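Local coordinates for protein anthranilate-CoA ligase (Stigmatella aurantiaca, PDB 4WV3) that belongs to the ANL superfamily, with a large AMP-binding domain and a smaller C-terminal domain, at residues 12-15 against 16-20; 471-474 against 475-479. One frame throughout, in Å; residues are numbered along the deposited sequence.

Contact 1 (12-15 against 16-20); sequences AVDI and LERNL
Arg18, just past the short helix 14-17, reaches back one turn to Asp14, near the N-terminus of this ANL-family chain. The Arg18 side chain starts with CB, 3.1 Å from Asp14 O. Its first torsion (chi1 67°) sets CG between the backbone N and the carbonyl carbon. From there Arg18 CG lies 3.2 Å from Asp14 O and also nears Ile15 O. CD stays near the same two carbonyl oxygens, and the chain then bends at chi3. NE hydrogen-bonds to Tyr233 O on helix 221-234, while NH1 turns back to Asp14; the guanidinium thus links the end of the turn to that helix.

The backbone of the turn is held by Glu17 N, which donates to Val13 O at 2.9 Å. Arg18 N gives a weak bond to Asp14 O. Both methyls of Val13 pack against the Glu17 carboxylate, with Val13 CG2 3.7 Å from Glu17 OE2. That oxygen also pairs with Lys82 on helix 71-83. Asn19 ND2 donates to Leu16 O from above its carbonyl plane and bonds to Trp232 O as well. Leu16 packs on Phe78, Val41 and Trp232, each from a different helix.

In the Asp14-Arg18 salt bridge, Asp14 OD2 sits 2.9 Å from Arg18 NH1, in the guanidinium plane, while the carboxylate plane is turned 77° from it.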
loop_
_atom_site.group_PDB
_atom_site.type_symbol
_atom_site.label_atom_id
_atom_site.label_comp_id
_atom_site.label_asym_id
_atom_site.label_seq_id
_atom_site.Cartn_x
_atom_site.Cartn_y
_atom_site.Cartn_z
ATOM N N ALA A 12 -12.018 -0.310 16.987
ATOM C CA ALA A 12 -11.666 0.501 15.824
ATOM C C ALA A 12 -12.884 0.989 15.041
ATOM O O ALA A 12 -12.750 1.781 14.110
ATOM C CB ALA A 12 -10.717 -0.266 14.913
ATOM N N VAL A 13 -14.070 0.522 15.419
ATOM C CA VAL A 13 -15.298 0.999 14.796
ATOM C C VAL A 13 -15.548 2.452 15.200
ATOM O O VAL A 13 -16.355 3.152 14.586
ATOM C CB VAL A 13 -16.513 0.123 15.175
ATOM C CG1 VAL A 13 -16.964 0.420 16.596
ATOM C CG2 VAL A 13 -17.656 0.336 14.191
ATOM N N ASP A 14 -14.836 2.903 16.228
ATOM C CA ASP A 14 -14.920 4.287 16.673
ATOM C C ASP A 14 -14.405 5.243 15.603
ATOM O O ASP A 14 -14.800 6.405 15.565
ATOM C CB ASP A 14 -14.142 4.485 17.975
ATOM C CG ASP A 14 -14.244 5.902 18.500
ATOM O OD1 ASP A 14 -15.297 6.251 19.076
ATOM O OD2 ASP A 14 -13.272 6.667 18.336
ATOM N N ILE A 15 -13.521 4.745 14.741
ATOM C CA ILE A 15 -13.022 5.511 13.602
ATOM C C ILE A 15 -14.193 6.057 12.790
ATOM O O ILE A 15 -14.180 7.205 12.343
ATOM C CB ILE A 15 -12.111 4.645 12.704
ATOM C CG1 ILE A 15 -10.811 4.304 13.435
ATOM C CG2 ILE A 15 -11.799 5.353 11.393
ATOM C CD1 ILE A 15 -9.944 5.509 13.734
ATOM N N LEU A 16 -15.215 5.223 12.627
ATOM C CA LEU A 16 -16.451 5.628 11.974
ATOM C C LEU A 16 -17.397 6.311 12.958
ATOM O O LEU A 16 -17.996 7.339 12.644
ATOM C CB LEU A 16 -17.139 4.408 11.359
ATOM C CG LEU A 16 -18.637 4.523 11.061
ATOM C CD1 LEU A 16 -18.907 5.537 9.957
ATOM C CD2 LEU A 16 -19.220 3.161 10.707
ATOM N N GLU A 17 -17.517 5.741 14.153
ATOM C CA GLU A 17 -18.539 6.166 15.107
ATOM C C GLU A 17 -18.192 7.410 15.929
ATOM O O GLU A 17 -19.006 7.870 16.731
ATOM C CB GLU A 17 -18.930 5.006 16.027
ATOM C CG GLU A 17 -19.612 3.858 15.299
ATOM C CD GLU A 17 -20.144 2.796 16.242
ATOM O OE1 GLU A 17 -19.991 2.957 17.472
ATOM O OE2 GLU A 17 -20.718 1.802 15.752
ATOM N N ARG A 18 -16.996 7.958 15.732
ATOM C CA ARG A 18 -16.633 9.213 16.389
ATOM C C ARG A 18 -17.232 10.387 15.622
ATOM O O ARG A 18 -17.144 11.536 16.054
ATOM C CB ARG A 18 -15.112 9.364 16.499
ATOM C CG ARG A 18 -14.405 9.535 15.164
ATOM C CD ARG A 18 -12.905 9.298 15.282
ATOM N NE ARG A 18 -12.206 10.385 15.963
ATOM C CZ ARG A 18 -11.834 10.355 17.238
ATOM N NH1 ARG A 18 -12.097 9.290 17.984
ATOM N NH2 ARG A 18 -11.199 11.391 17.771
ATOM N N ASN A 19 -17.842 10.085 14.480
ATOM C CA ASN A 19 -18.489 11.095 13.652
ATOM C C ASN A 19 -19.987 11.172 13.911
ATOM O O ASN A 19 -20.640 12.151 13.553
ATOM C CB ASN A 19 -18.242 10.809 12.171
ATOM C CG ASN A 19 -16.778 10.866 11.807
ATOM O OD1 ASN A 19 -16.202 11.946 11.689
ATOM N ND2 ASN A 19 -16.165 9.703 11.625
ATOM N N LEU A 20 -20.531 10.127 14.525
ATOM C CA LEU A 20 -21.950 10.089 14.846
ATOM C C LEU A 20 -22.194 10.713 16.216
ATOM O O LEU A 20 -21.392 10.534 17.132
ATOM C CB LEU A 20 -22.478 8.650 14.805
ATOM C CG LEU A 20 -22.604 7.976 13.432
ATOM C CD1 LEU A 20 -23.178 8.939 12.401
ATOM C CD2 LEU A 20 -21.278 7.401 12.959
#

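Contact 2 (471-474 against 475-479); sequences ALIR and QITDH
Gln475 begins the second half of this helical stretch by folding back over Ala471. Its N donates to Ala471 O at 2.7 Å, nearly in line with the carbonyl. Gln475 CG lies 3.2 Å from Ala471 O. The chain continues extended, which brings Gln475 NE2 to Ala471 CB at 4.2 Å. OE1 hydrogen-bonds to His436 outside the helix.

Ile476 comes next and faces the interior. Its N bonds to Leu472 O with an almost straight N-H (171°). Ile476 CD1 touches Leu472 CG at 4.2 Å. Both side chains pack on Phe495 of strand 492-496; Leu472 also meets Leu462, and Ile476 meets Ile460, both on strand 454-462.

Thr477 grips one oxygen twice. Its N and its OG1 both donate to Ile473 O, from opposite faces of the carbonyl plane. Thr477 OG1 lies 2.6 Å from Ile473 O. With chi1 at -59°, OG1 stands beside the backbone N and is turned back toward the preceding turn.

Asp478 N bonds to Arg474 O. The two side chains lie side by side and point the same way, with Asp478 OD2 3.5 Å from Arg474 CG. The charged ends do not meet: Arg474 NE is 5.3 Å from Asp478 OD2. Any attraction is therefore probably modest.

His479 closes the segment, with its N bonded to Gln475 O and its NE2 to Thr432 O. Leu472 and Ile476 face the strands, with Ile473 at the margin on Phe495, and mostly polar side chains face outward; this is an amphipathic helix, the crossover of a beta-alpha-beta unit in the C-terminal domain.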
loop_
_atom_site.group_PDB
_atom_site.type_symbol
_atom_site.label_atom_id
_atom_site.label_comp_id
_atom_site.label_asym_id
_atom_site.label_seq_id
_atom_site.Cartn_x
_atom_site.Cartn_y
_atom_site.Cartn_z
ATOM N N ALA A 471 20.168 6.052 -31.538
ATOM C CA ALA A 471 20.402 7.305 -30.833
ATOM C C ALA A 471 19.940 7.221 -29.382
ATOM O O ALA A 471 20.628 7.692 -28.478
ATOM C CB ALA A 471 19.703 8.452 -31.548
ATOM N N LEU A 472 18.773 6.617 -29.170
ATOM C CA LEU A 472 18.179 6.521 -27.839
ATOM C C LEU A 472 19.080 5.780 -26.857
ATOM O O LEU A 472 19.277 6.226 -25.727
ATOM C CB LEU A 472 16.813 5.837 -27.908
ATOM C CG LEU A 472 16.041 5.774 -26.589
ATOM C CD1 LEU A 472 15.635 7.170 -26.143
ATOM C CD2 LEU A 472 14.828 4.868 -26.714
ATOM N N ILE A 473 19.618 4.644 -27.293
ATOM C CA ILE A 473 20.546 3.870 -26.479
ATOM C C ILE A 473 21.763 4.717 -26.129
ATOM O O ILE A 473 22.236 4.710 -24.992
ATOM C CB ILE A 473 21.012 2.597 -27.211
ATOM C CG1 ILE A 473 19.811 1.731 -27.597
ATOM C CG2 ILE A 473 21.985 1.808 -26.349
ATOM C CD1 ILE A 473 20.182 0.473 -28.348
ATOM N N ARG A 474 22.255 5.455 -27.117
ATOM C CA ARG A 474 23.407 6.327 -26.934
ATOM C C ARG A 474 23.097 7.467 -25.964
ATOM O O ARG A 474 23.926 7.816 -25.123
ATOM C CB ARG A 474 23.867 6.878 -28.286
ATOM C CG ARG A 474 25.036 7.844 -28.214
ATOM C CD ARG A 474 25.572 8.146 -29.605
ATOM N NE ARG A 474 24.506 8.515 -30.532
ATOM C CZ ARG A 474 24.382 8.027 -31.762
ATOM N NH1 ARG A 474 25.261 7.146 -32.221
ATOM N NH2 ARG A 474 23.379 8.419 -32.536
ATOM N N GLN A 475 21.900 8.036 -26.082
ATOM C CA GLN A 475 21.471 9.116 -25.196
ATOM C C GLN A 475 21.379 8.645 -23.749
ATOM O O GLN A 475 21.877 9.307 -22.839
ATOM C CB GLN A 475 20.124 9.685 -25.644
ATOM C CG GLN A 475 20.167 10.437 -26.964
ATOM C CD GLN A 475 18.812 10.988 -27.365
ATOM O OE1 GLN A 475 17.924 11.153 -26.528
ATOM N NE2 GLN A 475 18.645 11.272 -28.651
ATOM N N ILE A 476 20.735 7.500 -23.544
ATOM C CA ILE A 476 20.603 6.917 -22.215
ATOM C C ILE A 476 21.973 6.542 -21.656
ATOM O O ILE A 476 22.246 6.728 -20.469
ATOM C CB ILE A 476 19.682 5.678 -22.233
ATOM C CG1 ILE A 476 18.258 6.081 -22.618
ATOM C CG2 ILE A 476 19.679 4.983 -20.882
ATOM C CD1 ILE A 476 17.276 4.929 -22.621
ATOM N N THR A 477 22.837 6.026 -22.526
ATOM C CA THR A 477 24.193 5.657 -22.138
ATOM C C THR A 477 24.996 6.876 -21.696
ATOM O O THR A 477 25.638 6.860 -20.646
ATOM C CB THR A 477 24.935 4.954 -23.291
ATOM O OG1 THR A 477 24.220 3.774 -23.673
ATOM C CG2 THR A 477 26.345 4.572 -22.868
ATOM N N ASP A 478 24.952 7.935 -22.500
ATOM C CA ASP A 478 25.688 9.158 -22.192
ATOM C C ASP A 478 25.117 9.868 -20.968
ATOM O O ASP A 478 25.831 10.583 -20.265
ATOM C CB ASP A 478 25.697 10.102 -23.396
ATOM C CG ASP A 478 26.402 9.505 -24.600
ATOM O OD1 ASP A 478 27.183 8.546 -24.417
ATOM O OD2 ASP A 478 26.178 9.997 -25.726
ATOM N N HIS A 479 23.827 9.666 -20.720
ATOM C CA HIS A 479 23.171 10.255 -19.561
ATOM C C HIS A 479 23.640 9.586 -18.272
ATOM O O HIS A 479 23.772 10.236 -17.235
ATOM C CB HIS A 479 21.651 10.139 -19.694
ATOM C CG HIS A 479 20.898 10.635 -18.501
ATOM N ND1 HIS A 479 20.968 11.942 -18.067
ATOM C CD2 HIS A 479 20.058 10.001 -17.650
ATOM C CE1 HIS A 479 20.203 12.091 -17.000
ATOM N NE2 HIS A 479 19.640 10.927 -16.726
#

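Overall arrangement
Both contacts are local, within a single helical stretch, and their centres lie about 55 Å apart on opposite sides of the chain's centre. Contact 1 is mostly buried. Its short turn is wedged among helices 38-54, 71-83 and 221-234, and several of its polar side chains bond to residues of helices 71-83 and 221-234. Contact 2 is mostly exposed and sits on a longer regular helix, where the apolar pair alone of its side chains is buried, against strands 454-462 and 492-496. A salt bridge joins acid and arginine in contact 1. In contact 2 the comparable pair stays apart, and the side-chain hydrogen bond within the contact comes from a threonine hydroxyl to the backbone.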